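Atg1 tMIT (Kluyveromyces marxianus, PDB 4P1N) forms the tandem MIT region of the serine/threonine kinase Atg1, which is essential for autophagosome formation, and binds its partner Atg13. Local coordinates at residues Phe27-Phe32 / Leu107-Ser112; Lys111-Leu116 / Glu152-Ala157; Thr218-Leu223 / Ser262-Leu267. One frame throughout, in Å; residues are numbered along the deposited sequence.

Interaction 1 of 3, residues Phe27-Phe32 / Leu107-Ser112; sequences FAEMKF and LLYLKS
One face of the Phe27 ring carries the Leu108 CD1 methyl, set almost squarely over its centre and 3.7 Å from the centroid. One face of the Tyr109 ring is covered in the same CH-pi manner by Ala28 CB, 3.5 Å from its centroid. At the in-plane edge of Tyr109 lies Glu29 OE2, and Phe32 CD1 approaches another part of that edge. Tyr109 in turn directs its edge to the face of Phe32 in an offset edge-to-face pair, with planes at 83° and centroids 5.8 Å apart.

Glu29 leaves its helix pointing away from helix 95-129, but a bend at chi2 brings the carboxylate back. Tyr109 OH donates to Glu29 OE2 at 2.5 Å, meeting the oxygen from 37° above the carboxylate plane. The same oxygen is salt-bridged by Lys156, so two donors grip it, which would probably stabilise the carboxylate. Ala28 lets the antiparallel backbones come close: its CA is 5.0 Å from Leu108 CA, where the axes pass 8.8 Å apart. Lys31 packs its CG against Leu108 CD1 and sends its ammonium to Glu104.

Helix 137-170 completes the first MIT bundle beside Tyr109, through Cys153 and Leu160, while helix 184-204 of the second meets Phe27 with Arg191 and Leu108 with Val184.

Interaction 2 of 3, residues Lys111-Leu116 / Glu152-Ala157; sequences KSLTIL and ECLDKA
Cys153 is the side chain round which the others are arranged, its two atoms facing different partners on helix 95-129. Its CB lies against Leu113, 3.8 Å from Leu113 CD2, and touches Leu113 CG as well. SG stands beside its own backbone N, anti to the carbonyl carbon (chi1 -71°), and from there faces two residues one helical turn apart: Ser112 CB at 4.0 Å from Cys153 SG, and Leu116 CD1 at 4.1 Å from the same sulfur. Ser112 thus offers its methylene to the neighbour, its hydroxyl being held by Leu108 O.

Leu113 divides its methyls in a similar way. CD2 reaches past Cys153 CB to the backbone, 3.9 Å from Leu154 N, whereas CD1 has a looser methyl-to-methyl contact with Leu154 CD2, at 4.3 Å. Leu154 gets there with chi1 at -132°, well off a staggered position. The antiparallel helices are nearest at Leu113 and Cys153, whose CA atoms are 6.6 Å apart, with axes 9.7 Å apart at closest approach.

Around this seam, Leu116 also packs on Phe150 and Ile146, and Tyr25 of helix 10-33 touches Cys153. Leu113 and Leu154 additionally meet side chains of another protein's chain. Glu152, bridged to Lys156 within the helix, also binds Tyr25 OH. The contact between these two segments is thus apolar, and probably rests on van der Waals packing and burial of methyl, methylene and sulfur groups rather than on directed polar bonds.

Interaction 3 of 3, residues Thr218-Leu223 / Ser262-Leu267; sequences TSLWML and SIANRL
Helices 184-204, 209-227 and 250-273 make up the three-helix bundle of the second MIT domain, and residues 218-223 and 262-267 pack two of them together. They run antiparallel at 155°, with axes 9.9 Å apart at closest approach, and the nearest CA atoms are those of Leu220 and Ile263, 7.0 Å from each other.

The apolar contacts between side chains centre on Leu220. It slides past Ile263 in the opposite direction, placing Leu220 CG 3.7 Å from Ile263 CG2, while its CD1 comes obliquely to Leu267 CD2 at 4.0 Å. Ile263 holds CG2 anti to the backbone N and CG1 anti to the carbonyl carbon, so its two branches serve different leucines. A second kind of contact is of side chain on backbone: Leu220 CD2 rests 3.8 Å from Ala264 N, an approach probably eased by the small side chain of that alanine. An alanine in place of Leu220 would probably loosen the crossing, since CG and both methyls, which meet Ile263, Ala264 and Leu267, would be gone.

Polar bonding serves a different helix. Ser219 turns its CB to Ile263, whereas its OG bonds to Ala192 O and to Ser196 OG on helix 184-204, joining the third member of the bundle. Ile263 also touches Ser196 there, and an aromatic side chain of another protein's chain packs on it. At the other branch of Ile263, where its chain crosses that of Leu223 at about a right angle, Leu223 CD1 and Ile263 CD1 meet methyl to methyl at 3.7 Å.

Interactions 1 and 2 lie in the first MIT domain, their centres 8 Å apart, and share Lys111 and Ser112 on helix 95-129, which packs on both helix 10-33 and helix 137-170. They are directly joined where Tyr109 CD1 packs on Cys153 SG at 3.8 Å. Interaction 3 follows later in the chain, in the second MIT domain, its centre about 20 Å from that of interaction 1 and 24 Å from that of interaction 2. Interactions 1 and 3 touch where Phe27 CD2 packs on Met222 CE, whereas interactions 2 and 3 make no contact. The two bundles thus pack directly on each other, and interaction 1 contributes to that junction.

Interaction 1 of 3, residues Phe27-Phe32 / Leu107-Ser112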
# COMPACT_ATOMS: atom_id res chain seq x y z
N PHE B 27 12.85 -6.06 -4.09
CA PHE B 27 14.24 -6.56 -4.12
C PHE B 27 14.54 -7.21 -2.79
O PHE B 27 14.96 -8.35 -2.77
CB PHE B 27 15.20 -5.41 -4.49
CG PHE B 27 16.65 -5.79 -4.73
CD1 PHE B 27 17.04 -7.09 -5.07
CD2 PHE B 27 17.63 -4.80 -4.68
CE1 PHE B 27 18.39 -7.39 -5.32
CE2 PHE B 27 18.96 -5.08 -4.94
CZ PHE B 27 19.35 -6.39 -5.28
N ALA B 28 14.27 -6.54 -1.68
CA ALA B 28 14.40 -7.19 -0.37
C ALA B 28 13.67 -8.52 -0.26
O ALA B 28 14.22 -9.50 0.30
CB ALA B 28 13.93 -6.29 0.77
N GLU B 29 12.45 -8.56 -0.75
CA GLU B 29 11.65 -9.80 -0.71
C GLU B 29 12.21 -10.93 -1.56
O GLU B 29 12.03 -12.09 -1.21
CB GLU B 29 10.22 -9.55 -1.19
CG GLU B 29 9.41 -8.72 -0.24
CD GLU B 29 8.82 -9.57 0.87
OE1 GLU B 29 8.01 -10.46 0.51
OE2 GLU B 29 9.14 -9.35 2.08
N MET B 30 12.82 -10.59 -2.69
CA MET B 30 13.48 -11.58 -3.52
C MET B 30 14.71 -12.19 -2.76
O MET B 30 14.98 -13.37 -2.88
CB MET B 30 13.85 -10.96 -4.86
CG MET B 30 14.63 -11.88 -5.80
SD MET B 30 16.39 -11.90 -5.39
CE MET B 30 17.03 -10.70 -6.57
N LYS B 31 15.42 -11.41 -1.96
CA LYS B 31 16.52 -11.95 -1.16
C LYS B 31 15.95 -12.71 0.02
O LYS B 31 16.42 -13.78 0.33
CB LYS B 31 17.42 -10.85 -0.64
CG LYS B 31 18.15 -10.07 -1.70
CD LYS B 31 19.19 -10.93 -2.38
CE LYS B 31 20.15 -10.11 -3.21
NZ LYS B 31 21.37 -10.92 -3.42
N PHE B 32 14.93 -12.14 0.67
CA PHE B 32 14.30 -12.75 1.82
C PHE B 32 13.77 -14.15 1.48
O PHE B 32 13.98 -15.08 2.25
CB PHE B 32 13.15 -11.88 2.32
CG PHE B 32 12.63 -12.26 3.67
CD1 PHE B 32 13.39 -12.06 4.80
CD2 PHE B 32 11.36 -12.78 3.81
CE1 PHE B 32 12.92 -12.41 6.06
CE2 PHE B 32 10.87 -13.13 5.06
CZ PHE B 32 11.64 -12.92 6.20
N LEU B 107 19.77 -5.10 4.72
CA LEU B 107 20.15 -3.82 4.18
C LEU B 107 19.09 -3.24 3.22
O LEU B 107 18.81 -2.04 3.24
CB LEU B 107 21.52 -3.91 3.46
CG LEU B 107 22.72 -4.25 4.37
CD1 LEU B 107 24.00 -4.22 3.55
CD2 LEU B 107 22.81 -3.29 5.54
N LEU B 108 18.52 -4.11 2.39
CA LEU B 108 17.44 -3.72 1.47
C LEU B 108 16.17 -3.38 2.20
O LEU B 108 15.45 -2.46 1.80
CB LEU B 108 17.19 -4.83 0.44
CG LEU B 108 18.39 -5.05 -0.48
CD1 LEU B 108 18.21 -6.29 -1.33
CD2 LEU B 108 18.68 -3.82 -1.34
N TYR B 109 15.86 -4.08 3.29
CA TYR B 109 14.72 -3.67 4.09
C TYR B 109 15.01 -2.32 4.74
O TYR B 109 14.10 -1.52 4.89
CB TYR B 109 14.31 -4.71 5.16
CG TYR B 109 13.55 -5.85 4.62
CD1 TYR B 109 12.33 -5.65 3.93
CD2 TYR B 109 14.06 -7.13 4.67
CE1 TYR B 109 11.63 -6.71 3.37
CE2 TYR B 109 13.37 -8.20 4.08
CZ TYR B 109 12.17 -7.98 3.43
OH TYR B 109 11.50 -9.04 2.91
N LEU B 110 16.24 -2.07 5.18
CA LEU B 110 16.52 -0.79 5.84
C LEU B 110 16.44 0.37 4.84
O LEU B 110 16.01 1.43 5.18
CB LEU B 110 17.88 -0.75 6.54
CG LEU B 110 18.10 -1.72 7.70
CD1 LEU B 110 19.54 -1.58 8.18
CD2 LEU B 110 17.22 -1.43 8.90
N LYS B 111 16.84 0.14 3.60
CA LYS B 111 16.67 1.15 2.61
C LYS B 111 15.19 1.37 2.30
O LYS B 111 14.75 2.54 2.16
CB LYS B 111 17.47 0.81 1.35
CG LYS B 111 17.35 1.82 0.24
CD LYS B 111 17.91 3.19 0.58
CE LYS B 111 19.44 3.19 0.68
NZ LYS B 111 19.83 4.37 1.47
N SER B 112 14.42 0.30 2.20
CA SER B 112 12.96 0.43 2.09
C SER B 112 12.36 1.30 3.17
O SER B 112 11.57 2.22 2.92
CB SER B 112 12.23 -0.93 2.07
OG SER B 112 12.77 -1.77 1.07

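Interaction 2 of 3, residues Lys111-Leu116 / Glu152-Ala157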
# COMPACT_ATOMS: atom_id res chain seq x y z
N LYS B 111 16.84 0.14 3.60
CA LYS B 111 16.67 1.15 2.61
C LYS B 111 15.19 1.37 2.30
O LYS B 111 14.75 2.54 2.16
CB LYS B 111 17.47 0.81 1.35
CG LYS B 111 17.35 1.82 0.24
CD LYS B 111 17.91 3.19 0.58
CE LYS B 111 19.44 3.19 0.68
NZ LYS B 111 19.83 4.37 1.47
N SER B 112 14.42 0.30 2.20
CA SER B 112 12.96 0.43 2.09
C SER B 112 12.36 1.30 3.17
O SER B 112 11.57 2.22 2.92
CB SER B 112 12.23 -0.93 2.07
OG SER B 112 12.77 -1.77 1.07
N LEU B 113 12.75 1.03 4.39
CA LEU B 113 12.29 1.83 5.51
C LEU B 113 12.65 3.32 5.41
O LEU B 113 11.86 4.18 5.81
CB LEU B 113 12.83 1.27 6.78
CG LEU B 113 12.21 -0.01 7.21
CD1 LEU B 113 13.09 -0.66 8.26
CD2 LEU B 113 10.80 0.27 7.78
N THR B 114 13.79 3.64 4.81
CA THR B 114 14.22 5.04 4.67
C THR B 114 13.26 5.73 3.68
O THR B 114 12.80 6.85 3.90
CB THR B 114 15.70 5.17 4.16
OG1 THR B 114 16.60 4.80 5.19
CG2 THR B 114 16.04 6.59 3.77
N ILE B 115 12.94 5.04 2.62
CA ILE B 115 12.03 5.60 1.61
C ILE B 115 10.62 5.74 2.16
O ILE B 115 9.98 6.77 2.01
CB ILE B 115 12.05 4.75 0.33
CG1 ILE B 115 13.49 4.62 -0.16
CG2 ILE B 115 11.24 5.41 -0.77
CD1 ILE B 115 13.63 3.55 -1.23
N LEU B 116 10.14 4.71 2.86
CA LEU B 116 8.83 4.74 3.45
C LEU B 116 8.75 5.89 4.49
O LEU B 116 7.77 6.64 4.51
CB LEU B 116 8.48 3.36 4.10
CG LEU B 116 8.37 2.20 3.07
CD1 LEU B 116 8.44 0.84 3.75
CD2 LEU B 116 7.11 2.30 2.21
N GLU B 152 5.62 -4.10 8.19
CA GLU B 152 6.18 -5.33 7.62
C GLU B 152 7.73 -5.29 7.48
O GLU B 152 8.43 -6.22 7.91
CB GLU B 152 5.53 -5.63 6.27
CG GLU B 152 6.05 -6.90 5.60
CD GLU B 152 5.51 -7.09 4.18
OE1 GLU B 152 4.64 -6.30 3.75
OE2 GLU B 152 5.96 -8.03 3.51
N CYS B 153 8.27 -4.23 6.87
CA CYS B 153 9.74 -4.15 6.67
C CYS B 153 10.49 -4.15 8.00
O CYS B 153 11.60 -4.77 8.14
CB CYS B 153 10.12 -2.90 5.86
SG CYS B 153 9.61 -3.08 4.14
N LEU B 154 9.94 -3.40 8.94
CA LEU B 154 10.51 -3.33 10.26
C LEU B 154 10.49 -4.71 10.95
O LEU B 154 11.50 -5.10 11.55
CB LEU B 154 9.74 -2.34 11.12
CG LEU B 154 10.51 -1.29 11.92
CD1 LEU B 154 9.67 -1.00 13.14
CD2 LEU B 154 11.93 -1.68 12.32
N ASP B 155 9.36 -5.44 10.89
CA ASP B 155 9.33 -6.79 11.49
C ASP B 155 10.35 -7.73 10.85
O ASP B 155 11.06 -8.46 11.55
CB ASP B 155 7.95 -7.41 11.42
CG ASP B 155 6.95 -6.73 12.34
OD1 ASP B 155 7.36 -5.86 13.15
OD2 ASP B 155 5.75 -7.04 12.24
N LYS B 156 10.41 -7.73 9.52
CA LYS B 156 11.39 -8.53 8.80
C LYS B 156 12.85 -8.15 9.08
O LYS B 156 13.72 -9.04 9.26
CB LYS B 156 11.08 -8.55 7.31
CG LYS B 156 9.86 -9.39 7.04
CD LYS B 156 9.41 -9.42 5.60
CE LYS B 156 8.12 -10.26 5.47
NZ LYS B 156 7.53 -10.12 4.10
N ALA B 157 13.14 -6.86 9.13
CA ALA B 157 14.49 -6.41 9.44
C ALA B 157 14.91 -6.79 10.88
O ALA B 157 16.05 -7.16 11.10
CB ALA B 157 14.62 -4.92 9.26

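Interaction 3 of 3, residues Thr218-Leu223 / Ser262-Leu267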
# COMPACT_ATOMS: atom_id res chain seq x y z
N THR B 218 12.01 0.42 -13.70
CA THR B 218 12.48 -0.15 -12.44
C THR B 218 13.94 0.18 -12.15
O THR B 218 14.24 0.64 -11.04
CB THR B 218 12.26 -1.66 -12.37
OG1 THR B 218 10.86 -1.92 -12.55
CG2 THR B 218 12.75 -2.23 -11.03
N SER B 219 14.81 0.00 -13.15
CA SER B 219 16.22 0.39 -13.00
C SER B 219 16.38 1.85 -12.67
O SER B 219 17.28 2.23 -11.95
CB SER B 219 17.01 0.16 -14.27
OG SER B 219 17.09 -1.20 -14.60
N LEU B 220 15.55 2.69 -13.28
CA LEU B 220 15.66 4.10 -13.08
C LEU B 220 15.20 4.47 -11.68
O LEU B 220 15.85 5.25 -11.02
CB LEU B 220 14.82 4.86 -14.09
CG LEU B 220 15.42 4.91 -15.49
CD1 LEU B 220 14.36 5.48 -16.42
CD2 LEU B 220 16.70 5.74 -15.54
N TRP B 221 14.08 3.91 -11.23
CA TRP B 221 13.67 4.16 -9.84
C TRP B 221 14.79 3.80 -8.88
O TRP B 221 15.09 4.56 -7.98
CB TRP B 221 12.44 3.38 -9.46
CG TRP B 221 11.21 3.80 -10.13
CD1 TRP B 221 10.37 2.99 -10.86
CD2 TRP B 221 10.59 5.09 -10.10
NE1 TRP B 221 9.28 3.70 -11.28
CE2 TRP B 221 9.39 5.00 -10.83
CE3 TRP B 221 10.91 6.30 -9.49
CZ2 TRP B 221 8.53 6.05 -10.98
CZ3 TRP B 221 10.05 7.38 -9.66
CH2 TRP B 221 8.88 7.25 -10.40
N MET B 222 15.42 2.65 -9.11
CA MET B 222 16.51 2.16 -8.24
C MET B 222 17.68 3.09 -8.19
O MET B 222 18.14 3.44 -7.11
CB MET B 222 16.99 0.78 -8.67
CG MET B 222 15.90 -0.27 -8.45
SD MET B 222 16.46 -1.94 -8.84
CE MET B 222 17.60 -2.26 -7.54
N LEU B 223 18.16 3.52 -9.35
CA LEU B 223 19.30 4.42 -9.42
C LEU B 223 18.99 5.82 -8.91
O LEU B 223 19.90 6.51 -8.40
CB LEU B 223 19.87 4.49 -10.86
CG LEU B 223 20.47 3.23 -11.44
CD1 LEU B 223 20.82 3.43 -12.91
CD2 LEU B 223 21.69 2.83 -10.65
N SER B 262 21.56 7.19 -19.91
CA SER B 262 21.43 6.22 -20.99
C SER B 262 20.21 5.32 -20.84
O SER B 262 19.53 5.02 -21.82
CB SER B 262 22.70 5.39 -21.12
OG SER B 262 22.69 4.31 -20.24
N ILE B 263 19.89 4.93 -19.59
CA ILE B 263 18.70 4.11 -19.40
C ILE B 263 17.45 4.91 -19.74
O ILE B 263 16.57 4.41 -20.45
CB ILE B 263 18.60 3.50 -17.99
CG1 ILE B 263 19.74 2.51 -17.77
CG2 ILE B 263 17.31 2.70 -17.85
CD1 ILE B 263 20.09 2.28 -16.32
N ALA B 264 17.37 6.15 -19.28
CA ALA B 264 16.22 6.99 -19.63
C ALA B 264 16.11 7.12 -21.15
O ALA B 264 15.02 7.08 -21.73
CB ALA B 264 16.34 8.37 -19.01
N ASN B 265 17.25 7.26 -21.81
CA ASN B 265 17.23 7.44 -23.26
C ASN B 265 16.80 6.16 -23.97
O ASN B 265 16.05 6.21 -24.92
CB ASN B 265 18.55 8.01 -23.77
CG ASN B 265 18.64 9.51 -23.54
OD1 ASN B 265 17.65 10.24 -23.67
ND2 ASN B 265 19.84 9.98 -23.18
N ARG B 266 17.21 5.02 -23.44
CA ARG B 266 16.74 3.74 -23.94
C ARG B 266 15.22 3.62 -23.78
O ARG B 266 14.53 3.17 -24.69
CB ARG B 266 17.44 2.63 -23.16
CG ARG B 266 17.27 1.23 -23.68
CD ARG B 266 17.84 1.04 -25.08
NE ARG B 266 16.76 0.93 -26.04
CZ ARG B 266 16.80 1.39 -27.29
NH1 ARG B 266 17.88 2.00 -27.77
NH2 ARG B 266 15.72 1.22 -28.05
N LEU B 267 14.71 4.03 -22.62
CA LEU B 267 13.28 3.98 -22.37
C LEU B 267 12.49 4.89 -23.33
O LEU B 267 11.43 4.50 -23.84
CB LEU B 267 13.00 4.32 -20.90
CG LEU B 267 11.54 4.44 -20.48
CD1 LEU B 267 10.74 3.18 -20.77
CD2 LEU B 267 11.44 4.78 -19.01